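Local atomic coordinates of fatty acid-binding protein TM_1468 (Thermotoga maritima, PDB entry 1VPV), a protein that binds long-chain fatty acids such as palmitate and may take part in lipid transport or fatty acid metabolism. Residues 171-183 / 201-215. Residues are numbered along the deposited sequence; the frame is centred on the assembly and turned at random.
Sequences KAIFYVSNFDYLV and IRVCLHIENGELIPY. With PLM (palmitic acid), chain D; PO4 (phosphate ion), chain C.
R202 lays its aliphatic CD beside the Y175 ring, the guanidinium plane 25° from that of the ring. Its NH1 and NH2 both donate to O3 of a phosphate ion, probably from the crystallisation liquor, while NE forms a salt bridge with D221. V203 and V176 are an antiparallel hydrogen-bonded pair, both N-to-O distances 3.0 Å. V203, V176, L205 and F174 share one sheet face, where V203 CG1 meets F179 CD1 at 3.8 Å; C204 and Y175 lie on the other, against helix 220-232.

L205 and F174 pair likewise, L205 N to F174 O being nearly straight (2.8 Å, 171°). L205 CB sits over one face of the F174 ring, 4.1 Å from its centroid, and CD2 packs on L182 CD1. With CG between its backbone N and carbonyl carbon (chi1 67°), F174 offers the opposite face to palmitate, whose CC lies over the ring centre. Further on, I207 N bonds to A172 O, and a water bridges A172 N and I207 O. Beyond the type I' turn E208-E211, L212 brings CD2 to the edge of that ring, 3.5 Å from F174 CE1, and CD1 to L182 CD2. Replacing F174 by alanine takes the ring away, which would probably deprive L205, L212 and the lipid tail of the surface they share.

Strand 201-208 thus runs between 170-176 and 211-219 in a mixed sheet of the DegV-family fold. A172 CB, 3.8 Å from palmitate CG, and L212 CD1, 4.0 Å from its C8, join the F174 ring in carbon-to-carbon contacts consistent with an apolar wall for the fatty-acid chain.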
ATOM      1  N   LYS A 171      -7.138   6.947  -1.199  1.00 21.73           N
ATOM      2  CA  LYS A 171      -6.358   7.364  -2.359  1.00 22.08           C
ATOM      3  C   LYS A 171      -4.898   7.005  -2.185  1.00 21.78           C
ATOM      4  O   LYS A 171      -4.386   6.933  -1.060  1.00 20.80           O
ATOM      5  CB  LYS A 171      -6.486   8.877  -2.526  1.00 23.15           C
ATOM      6  CG  LYS A 171      -7.933   9.339  -2.546  1.00 21.85           C
ATOM      7  CD  LYS A 171      -8.007  10.788  -2.773  1.00 26.75           C
ATOM      8  CE  LYS A 171      -9.439  11.240  -2.826  1.00 29.68           C
ATOM      9  NZ  LYS A 171     -10.097  10.655  -4.027  1.00 29.45           N
ATOM     10  N   ALA A 172      -4.242   6.737  -3.308  1.00 21.24           N
ATOM     11  CA  ALA A 172      -2.786   6.517  -3.351  1.00 19.31           C
ATOM     12  C   ALA A 172      -2.195   7.450  -4.414  1.00 20.44           C
ATOM     13  O   ALA A 172      -2.598   7.405  -5.591  1.00 21.70           O
ATOM     14  CB  ALA A 172      -2.488   5.083  -3.669  1.00 18.99           C
ATOM     15  N   ILE A 173      -1.294   8.326  -3.971  1.00 21.69           N
ATOM     16  CA  ILE A 173      -0.735   9.428  -4.773  1.00 21.85           C
ATOM     17  C   ILE A 173       0.776   9.524  -4.447  1.00 23.13           C
ATOM     18  O   ILE A 173       1.166   9.572  -3.277  1.00 22.47           O
ATOM     19  CB  ILE A 173      -1.459  10.749  -4.440  1.00 23.46           C
ATOM     20  CG1 ILE A 173      -2.967  10.613  -4.750  1.00 24.33           C
ATOM     21  CG2 ILE A 173      -0.849  11.930  -5.198  1.00 24.52           C
ATOM     22  CD1 ILE A 173      -3.824  11.793  -4.322  1.00 25.17           C
ATOM     23  N   PHE A 174       1.632   9.531  -5.466  1.00 22.70           N
ATOM     24  CA  PHE A 174       3.090   9.440  -5.216  1.00 22.71           C
ATOM     25  C   PHE A 174       3.899   9.955  -6.395  1.00 21.31           C
ATOM     26  O   PHE A 174       3.359  10.158  -7.501  1.00 20.87           O
ATOM     27  CB  PHE A 174       3.508   7.980  -4.863  1.00 23.26           C
ATOM     28  CG  PHE A 174       3.363   6.987  -6.002  1.00 18.55           C
ATOM     29  CD1 PHE A 174       2.096   6.541  -6.419  1.00 23.39           C
ATOM     30  CD2 PHE A 174       4.488   6.479  -6.642  1.00 19.20           C
ATOM     31  CE1 PHE A 174       1.951   5.578  -7.469  1.00 18.02           C
ATOM     32  CE2 PHE A 174       4.374   5.542  -7.664  1.00 17.36           C
ATOM     33  CZ  PHE A 174       3.087   5.090  -8.097  1.00 20.35           C
ATOM     34  N   TYR A 175       5.186  10.195  -6.147  1.00 21.28           N
ATOM     35  CA  TYR A 175       6.121  10.557  -7.229  1.00 18.30           C
ATOM     36  C   TYR A 175       7.381   9.763  -7.139  1.00 19.73           C
ATOM     37  O   TYR A 175       7.851   9.436  -6.038  1.00 21.15           O
ATOM     38  CB  TYR A 175       6.441  12.041  -7.265  1.00 18.54           C
ATOM     39  CG  TYR A 175       7.311  12.628  -6.139  1.00 19.30           C
ATOM     40  CD1 TYR A 175       8.691  12.395  -6.081  1.00 27.78           C
ATOM     41  CD2 TYR A 175       6.770  13.480  -5.191  1.00 25.83           C
ATOM     42  CE1 TYR A 175       9.472  12.928  -5.094  1.00 23.17           C
ATOM     43  CE2 TYR A 175       7.565  14.047  -4.185  1.00 21.72           C
ATOM     44  CZ  TYR A 175       8.899  13.776  -4.164  1.00 22.37           C
ATOM     45  OH  TYR A 175       9.669  14.332  -3.200  1.00 26.40           O
ATOM     46  N   VAL A 176       7.919   9.450  -8.316  1.00 21.16           N
ATOM     47  CA  VAL A 176       9.189   8.774  -8.464  1.00 21.18           C
ATOM     48  C   VAL A 176      10.145   9.731  -9.167  1.00 23.05           C
ATOM     49  O   VAL A 176       9.711  10.695  -9.802  1.00 25.03           O
ATOM     50  CB  VAL A 176       9.032   7.465  -9.289  1.00 18.57           C
ATOM     51  CG1 VAL A 176       8.107   6.494  -8.571  1.00 20.25           C
ATOM     52  CG2 VAL A 176       8.538   7.757 -10.696  1.00 20.35           C
ATOM     53  N   SER A 177      11.439   9.471  -9.062  1.00 22.08           N
ATOM     54  CA  SER A 177      12.421  10.286  -9.756  1.00 23.45           C
ATOM     55  C   SER A 177      13.006   9.589 -10.987  1.00 23.20           C
ATOM     56  O   SER A 177      13.597  10.244 -11.858  1.00 26.16           O
ATOM     57  CB  SER A 177      13.535  10.701  -8.805  1.00 22.71           C
ATOM     58  OG  SER A 177      14.222   9.531  -8.371  1.00 23.87           O
ATOM     59  N   ASN A 178      12.815   8.283 -11.098  1.00 22.25           N
ATOM     60  CA  ASN A 178      13.356   7.540 -12.220  1.00 20.46           C
ATOM     61  C   ASN A 178      12.334   6.531 -12.725  1.00 22.35           C
ATOM     62  O   ASN A 178      12.199   5.389 -12.193  1.00 26.22           O
ATOM     63  CB  ASN A 178      14.696   6.877 -11.831  1.00 18.29           C
ATOM     64  CG  ASN A 178      15.219   6.002 -12.929  1.00 22.46           C
ATOM     65  OD1 ASN A 178      14.547   5.824 -13.947  1.00 24.95           O
ATOM     66  ND2 ASN A 178      16.387   5.447 -12.750  1.00 13.35           N
ATOM     67  N   PHE A 179      11.647   6.917 -13.794  1.00 23.10           N
ATOM     68  CA  PHE A 179      10.458   6.170 -14.276  1.00 23.43           C
ATOM     69  C   PHE A 179      10.756   4.778 -14.752  1.00 20.47           C
ATOM     70  O   PHE A 179       9.852   3.968 -14.870  1.00 22.26           O
ATOM     71  CB  PHE A 179       9.806   6.912 -15.445  1.00 23.79           C
ATOM     72  CG  PHE A 179       8.386   6.509 -15.728  1.00 25.19           C
ATOM     73  CD1 PHE A 179       7.417   6.557 -14.739  1.00 21.02           C
ATOM     74  CD2 PHE A 179       7.998   6.147 -17.023  1.00 25.76           C
ATOM     75  CE1 PHE A 179       6.068   6.207 -15.019  1.00 19.70           C
ATOM     76  CE2 PHE A 179       6.664   5.818 -17.313  1.00 18.46           C
ATOM     77  CZ  PHE A 179       5.709   5.834 -16.301  1.00 24.51           C
ATOM     78  N   ASP A 180      12.013   4.533 -15.107  1.00 21.19           N
ATOM     79  CA  ASP A 180      12.462   3.233 -15.597  1.00 22.47           C
ATOM     80  C   ASP A 180      12.145   2.042 -14.715  1.00 19.50           C
ATOM     81  O   ASP A 180      11.957   0.950 -15.209  1.00 21.99           O
ATOM     82  CB  ASP A 180      13.962   3.255 -15.817  1.00 25.20           C
ATOM     83  CG  ASP A 180      14.343   3.995 -17.062  1.00 30.77           C
ATOM     84  OD1 ASP A 180      13.474   4.116 -17.949  1.00 40.14           O
ATOM     85  OD2 ASP A 180      15.511   4.429 -17.171  1.00 43.98           O
ATOM     86  N   TYR A 181      12.097   2.241 -13.415  1.00 20.60           N
ATOM     87  CA  TYR A 181      11.720   1.176 -12.501  1.00 19.05           C
ATOM     88  C   TYR A 181      10.289   0.713 -12.741  1.00 20.37           C
ATOM     89  O   TYR A 181      10.034  -0.494 -12.928  1.00 21.76           O
ATOM     90  CB  TYR A 181      11.886   1.639 -11.075  1.00 21.11           C
ATOM     91  CG  TYR A 181      13.329   1.695 -10.566  1.00 22.61           C
ATOM     92  CD1 TYR A 181      14.086   2.844 -10.679  1.00 22.92           C
ATOM     93  CD2 TYR A 181      13.887   0.618  -9.889  1.00 20.55           C
ATOM     94  CE1 TYR A 181      15.380   2.893 -10.172  1.00 24.27           C
ATOM     95  CE2 TYR A 181      15.167   0.667  -9.386  1.00 20.70           C
ATOM     96  CZ  TYR A 181      15.905   1.792  -9.539  1.00 20.04           C
ATOM     97  OH  TYR A 181      17.171   1.829  -9.056  1.00 22.21           O
ATOM     98  N   LEU A 182       9.350   1.654 -12.757  1.00 19.54           N
ATOM     99  CA  LEU A 182       7.957   1.301 -13.047  1.00 21.31           C
ATOM    100  C   LEU A 182       7.803   0.650 -14.426  1.00 21.70           C
ATOM    101  O   LEU A 182       7.083  -0.349 -14.595  1.00 20.28           O
ATOM    102  CB  LEU A 182       7.069   2.531 -12.948  1.00 22.82           C
ATOM    103  CG  LEU A 182       6.698   2.928 -11.517  1.00 24.63           C
ATOM    104  CD1 LEU A 182       6.027   4.280 -11.526  1.00 25.89           C
ATOM    105  CD2 LEU A 182       5.716   1.896 -10.967  1.00 23.94           C
ATOM    106  N   VAL A 183       8.507   1.200 -15.411  1.00 21.47           N
ATOM    107  CA  VAL A 183       8.441   0.643 -16.739  1.00 22.78           C
ATOM    108  C   VAL A 183       8.978  -0.783 -16.724  1.00 24.76           C
ATOM    109  O   VAL A 183       8.334  -1.656 -17.300  1.00 24.36           O
ATOM    110  CB  VAL A 183       9.130   1.520 -17.799  1.00 22.98           C
ATOM    111  CG1 VAL A 183       9.182   0.803 -19.135  1.00 24.57           C
ATOM    112  CG2 VAL A 183       8.353   2.841 -17.995  1.00 23.43           C
ATOM    113  N   ILE A 201      13.783  15.584 -13.081  1.00 22.13           N
ATOM    114  CA  ILE A 201      12.388  15.229 -13.328  1.00 23.37           C
ATOM    115  C   ILE A 201      11.829  14.386 -12.166  1.00 23.25           C
ATOM    116  O   ILE A 201      12.544  13.607 -11.543  1.00 21.24           O
ATOM    117  CB  ILE A 201      12.171  14.455 -14.689  1.00 23.24           C
ATOM    118  CG1 ILE A 201      10.690  14.341 -15.021  1.00 29.77           C
ATOM    119  CG2 ILE A 201      12.726  13.033 -14.639  1.00 24.85           C
ATOM    120  CD1 ILE A 201      10.399  14.111 -16.474  1.00 37.24           C
ATOM    121  N   ARG A 202      10.544  14.592 -11.892  1.00 24.21           N
ATOM    122  CA  ARG A 202       9.748  13.761 -10.999  1.00 22.55           C
ATOM    123  C   ARG A 202       8.473  13.470 -11.754  1.00 22.88           C
ATOM    124  O   ARG A 202       7.906  14.349 -12.400  1.00 24.74           O
ATOM    125  CB  ARG A 202       9.389  14.539  -9.756  1.00 25.23           C
ATOM    126  CG  ARG A 202      10.590  15.196  -9.074  1.00 27.62           C
ATOM    127  CD  ARG A 202      11.439  14.146  -8.371  1.00 26.99           C
ATOM    128  NE  ARG A 202      12.415  14.829  -7.528  1.00 31.60           N
ATOM    129  CZ  ARG A 202      13.699  15.003  -7.819  1.00 25.50           C
ATOM    130  NH1 ARG A 202      14.216  14.558  -8.957  1.00 34.57           N
ATOM    131  NH2 ARG A 202      14.451  15.679  -6.987  1.00 25.98           N
ATOM    132  N   VAL A 203       8.034  12.234 -11.688  1.00 23.05           N
ATOM    133  CA  VAL A 203       6.833  11.796 -12.364  1.00 23.49           C
ATOM    134  C   VAL A 203       5.825  11.489 -11.296  1.00 22.61           C
ATOM    135  O   VAL A 203       6.109  10.681 -10.399  1.00 23.57           O
ATOM    136  CB  VAL A 203       7.118  10.511 -13.161  1.00 24.12           C
ATOM    137  CG1 VAL A 203       5.835   9.894 -13.754  1.00 22.38           C
ATOM    138  CG2 VAL A 203       8.080  10.841 -14.270  1.00 28.84           C
ATOM    139  N   CYS A 204       4.652  12.113 -11.411  1.00 21.46           N
ATOM    140  CA  CYS A 204       3.569  11.956 -10.448  1.00 22.15           C
ATOM    141  C   CYS A 204       2.538  10.957 -10.919  1.00 20.48           C
ATOM    142  O   CYS A 204       2.025  11.054 -12.025  1.00 22.68           O
ATOM    143  CB  CYS A 204       2.888  13.305 -10.175  1.00 23.60           C
ATOM    144  SG  CYS A 204       4.030  14.654  -9.680  1.00 27.59           S
ATOM    145  N   LEU A 205       2.204  10.017 -10.048  1.00 20.26           N
ATOM    146  CA  LEU A 205       1.193   9.043 -10.355  1.00 20.32           C
ATOM    147  C   LEU A 205       0.126   8.990  -9.272  1.00 23.01           C
ATOM    148  O   LEU A 205       0.324   9.475  -8.139  1.00 24.31           O
ATOM    149  CB  LEU A 205       1.814   7.651 -10.535  1.00 17.51           C
ATOM    150  CG  LEU A 205       2.933   7.488 -11.587  1.00 20.53           C
ATOM    151  CD1 LEU A 205       4.322   7.807 -11.031  1.00 22.52           C
ATOM    152  CD2 LEU A 205       2.954   6.090 -12.112  1.00 21.84           C
ATOM    153  N   HIS A 206      -1.016   8.410  -9.641  1.00 21.29           N
ATOM    154  CA  HIS A 206      -2.021   7.973  -8.676  1.00 21.16           C
ATOM    155  C   HIS A 206      -2.622   6.687  -9.164  1.00 23.73           C
ATOM    156  O   HIS A 206      -2.292   6.196 -10.241  1.00 23.29           O
ATOM    157  CB  HIS A 206      -3.113   9.020  -8.453  1.00 18.04           C
ATOM    158  CG  HIS A 206      -3.960   9.282  -9.659  1.00 21.37           C
ATOM    159  ND1 HIS A 206      -5.335   9.257  -9.615  1.00 24.26           N
ATOM    160  CD2 HIS A 206      -3.630   9.570 -10.944  1.00 25.83           C
ATOM    161  CE1 HIS A 206      -5.816   9.523 -10.819  1.00 30.36           C
ATOM    162  NE2 HIS A 206      -4.803   9.724 -11.642  1.00 29.16           N
ATOM    163  N   ILE A 207      -3.490   6.130  -8.336  1.00 27.07           N
ATOM    164  CA  ILE A 207      -4.205   4.924  -8.655  1.00 26.09           C
ATOM    165  C   ILE A 207      -5.662   5.252  -8.849  1.00 23.69           C
ATOM    166  O   ILE A 207      -6.265   5.854  -7.994  1.00 22.90           O
ATOM    167  CB  ILE A 207      -4.076   3.942  -7.508  1.00 26.00           C
ATOM    168  CG1 ILE A 207      -2.590   3.680  -7.274  1.00 27.22           C
ATOM    169  CG2 ILE A 207      -4.888   2.682  -7.831  1.00 23.50           C
ATOM    170  CD1 ILE A 207      -2.266   2.382  -6.569  1.00 27.51           C
ATOM    171  N   GLU A 208      -6.230   4.785  -9.945  1.00 25.52           N
ATOM    172  CA  GLU A 208      -7.596   5.100 -10.334  1.00 24.79           C
ATOM    173  C   GLU A 208      -8.160   3.829 -10.936  1.00 24.65           C
ATOM    174  O   GLU A 208      -7.608   3.325 -11.908  1.00 24.90           O
ATOM    175  CB  GLU A 208      -7.592   6.256 -11.338  1.00 26.55           C
ATOM    176  CG  GLU A 208      -8.944   6.585 -12.051  1.00 34.36           C
ATOM    177  CD  GLU A 208      -9.018   8.073 -12.407  1.00 44.65           C
ATOM    178  OE1 GLU A 208      -9.432   8.869 -11.518  1.00 52.51           O
ATOM    179  OE2 GLU A 208      -8.634   8.454 -13.550  1.00 53.64           O
ATOM    180  N   ASN A 209      -9.232   3.301 -10.332  1.00 24.17           N
ATOM    181  CA  ASN A 209      -9.826   2.035 -10.738  1.00 25.91           C
ATOM    182  C   ASN A 209      -8.868   0.850 -10.732  1.00 27.51           C
ATOM    183  O   ASN A 209      -8.938  -0.009 -11.635  1.00 30.06           O
ATOM    184  CB  ASN A 209     -10.416   2.193 -12.146  1.00 27.89           C
ATOM    185  CG  ASN A 209     -11.500   3.237 -12.192  1.00 35.89           C
ATOM    186  OD1 ASN A 209     -11.558   4.035 -13.123  1.00 48.65           O
ATOM    187  ND2 ASN A 209     -12.362   3.255 -11.166  1.00 39.58           N
ATOM    188  N   GLY A 210      -7.938   0.823  -9.769  1.00 25.03           N
ATOM    189  CA  GLY A 210      -6.998  -0.284  -9.649  1.00 21.27           C
ATOM    190  C   GLY A 210      -5.801  -0.206 -10.560  1.00 21.39           C
ATOM    191  O   GLY A 210      -4.940  -1.085 -10.526  1.00 19.00           O
ATOM    192  N   GLU A 211      -5.685   0.875 -11.330  1.00 22.03           N
ATOM    193  CA  GLU A 211      -4.554   1.018 -12.240  1.00 22.16           C
ATOM    194  C   GLU A 211      -3.619   2.182 -11.918  1.00 23.70           C
ATOM    195  O   GLU A 211      -4.049   3.189 -11.317  1.00 23.06           O
ATOM    196  CB  GLU A 211      -5.095   1.179 -13.654  1.00 24.30           C
ATOM    197  CG  GLU A 211      -5.711  -0.084 -14.205  1.00 32.05           C
ATOM    198  CD  GLU A 211      -6.524   0.177 -15.438  1.00 42.91           C
ATOM    199  OE1 GLU A 211      -6.192   1.131 -16.180  1.00 52.23           O
ATOM    200  OE2 GLU A 211      -7.511  -0.559 -15.655  1.00 56.41           O
ATOM    201  N   LEU A 212      -2.357   2.072 -12.360  1.00 23.16           N
ATOM    202  CA  LEU A 212      -1.369   3.154 -12.159  1.00 26.92           C
ATOM    203  C   LEU A 212      -1.413   4.166 -13.278  1.00 26.58           C
ATOM    204  O   LEU A 212      -1.231   3.813 -14.424  1.00 28.00           O
ATOM    205  CB  LEU A 212       0.061   2.636 -12.118  1.00 27.24           C
ATOM    206  CG  LEU A 212       0.605   2.198 -10.798  1.00 32.95           C
ATOM    207  CD1 LEU A 212       2.097   1.752 -10.998  1.00 28.31           C
ATOM    208  CD2 LEU A 212       0.459   3.345  -9.788  1.00 38.71           C
ATOM    209  N   ILE A 213      -1.617   5.423 -12.926  1.00 25.97           N
ATOM    210  CA  ILE A 213      -1.779   6.464 -13.899  1.00 26.48           C
ATOM    211  C   ILE A 213      -0.801   7.616 -13.641  1.00 26.26           C
ATOM    212  O   ILE A 213      -0.966   8.372 -12.682  1.00 24.85           O
ATOM    213  CB  ILE A 213      -3.197   7.010 -13.840  1.00 28.56           C
ATOM    214  CG1 ILE A 213      -4.205   5.847 -13.750  1.00 30.96           C
ATOM    215  CG2 ILE A 213      -3.459   7.985 -15.049  1.00 23.48           C
ATOM    216  CD1 ILE A 213      -4.296   4.968 -14.973  1.00 30.55           C
ATOM    217  N   PRO A 214       0.203   7.770 -14.513  1.00 25.94           N
ATOM    218  CA  PRO A 214       1.050   8.973 -14.444  1.00 23.87           C
ATOM    219  C   PRO A 214       0.193  10.126 -14.883  1.00 23.17           C
ATOM    220  O   PRO A 214      -0.529   9.993 -15.862  1.00 22.65           O
ATOM    221  CB  PRO A 214       2.161   8.738 -15.484  1.00 21.93           C
ATOM    222  CG  PRO A 214       1.930   7.383 -16.079  1.00 27.34           C
ATOM    223  CD  PRO A 214       0.556   6.875 -15.629  1.00 27.49           C
ATOM    224  N   TYR A 215       0.225  11.235 -14.169  1.00 21.90           N
ATOM    225  CA  TYR A 215      -0.613  12.368 -14.585  1.00 21.05           C
ATOM    226  C   TYR A 215       0.157  13.701 -14.736  1.00 21.19           C
ATOM    227  O   TYR A 215      -0.375  14.656 -15.301  1.00 23.82           O
ATOM    228  CB  TYR A 215      -1.799  12.486 -13.619  1.00 18.26           C
ATOM    229  CG  TYR A 215      -1.414  12.942 -12.257  1.00 16.47           C
ATOM    230  CD1 TYR A 215      -1.050  12.039 -11.278  1.00 20.93           C
ATOM    231  CD2 TYR A 215      -1.380  14.304 -11.950  1.00 22.14           C
ATOM    232  CE1 TYR A 215      -0.683  12.462 -10.017  1.00 22.31           C
ATOM    233  CE2 TYR A 215      -0.993  14.740 -10.712  1.00 16.05           C
ATOM    234  CZ  TYR A 215      -0.661  13.831  -9.744  1.00 17.59           C
ATOM    235  OH  TYR A 215      -0.316  14.280  -8.482  1.00 25.01           O
TER
HETATM  236  C1  PLM D 501       3.453  -9.046  -7.799  1.00 34.58           C
HETATM  237  O1  PLM D 501       2.406  -9.756  -7.851  1.00 33.10           O
HETATM  238  O2  PLM D 501       4.551  -9.434  -8.313  1.00 29.42           O
HETATM  239  C2  PLM D 501       3.369  -7.720  -7.078  1.00 28.71           C
HETATM  240  C3  PLM D 501       3.272  -6.566  -8.055  1.00 19.59           C
HETATM  241  C4  PLM D 501       3.334  -5.242  -7.305  1.00 17.20           C
HETATM  242  C5  PLM D 501       3.308  -4.098  -8.314  1.00 17.40           C
HETATM  243  C6  PLM D 501       3.375  -2.747  -7.650  1.00 19.64           C
HETATM  244  C7  PLM D 501       3.282  -1.601  -8.645  1.00 20.02           C
HETATM  245  C8  PLM D 501       3.754  -0.291  -8.020  1.00 18.58           C
HETATM  246  C9  PLM D 501       2.727   0.274  -7.064  1.00 18.97           C
HETATM  247  CA  PLM D 501       3.220   1.529  -6.372  1.00 21.27           C
HETATM  248  CB  PLM D 501       2.109   2.154  -5.542  1.00 15.01           C
HETATM  249  CC  PLM D 501       2.677   3.232  -4.623  1.00 18.39           C
HETATM  250  CD  PLM D 501       1.571   4.012  -3.882  1.00 20.79           C
HETATM  251  CE  PLM D 501       2.131   4.928  -2.808  1.00 21.45           C
HETATM  252  CF  PLM D 501       1.073   5.834  -2.200  1.00 28.46           C
HETATM  253  CG  PLM D 501       0.280   5.149  -1.083  1.00 28.46           C
HETATM  254  P   PO4 C 289      18.026  14.102  -8.642  1.00  4.07           P
HETATM  255  O1  PO4 C 289      18.916  14.383  -7.464  1.00 26.52           O
HETATM  256  O2  PO4 C 289      18.988  14.056  -9.773  1.00 11.75           O
HETATM  257  O3  PO4 C 289      16.988  15.168  -8.788  1.00 20.28           O
HETATM  258  O4  PO4 C 289      17.374  12.762  -8.510  1.00 19.49           O
HETATM  259  O   HOH W   1      -5.852   6.975  -5.621  1.00 27.14           O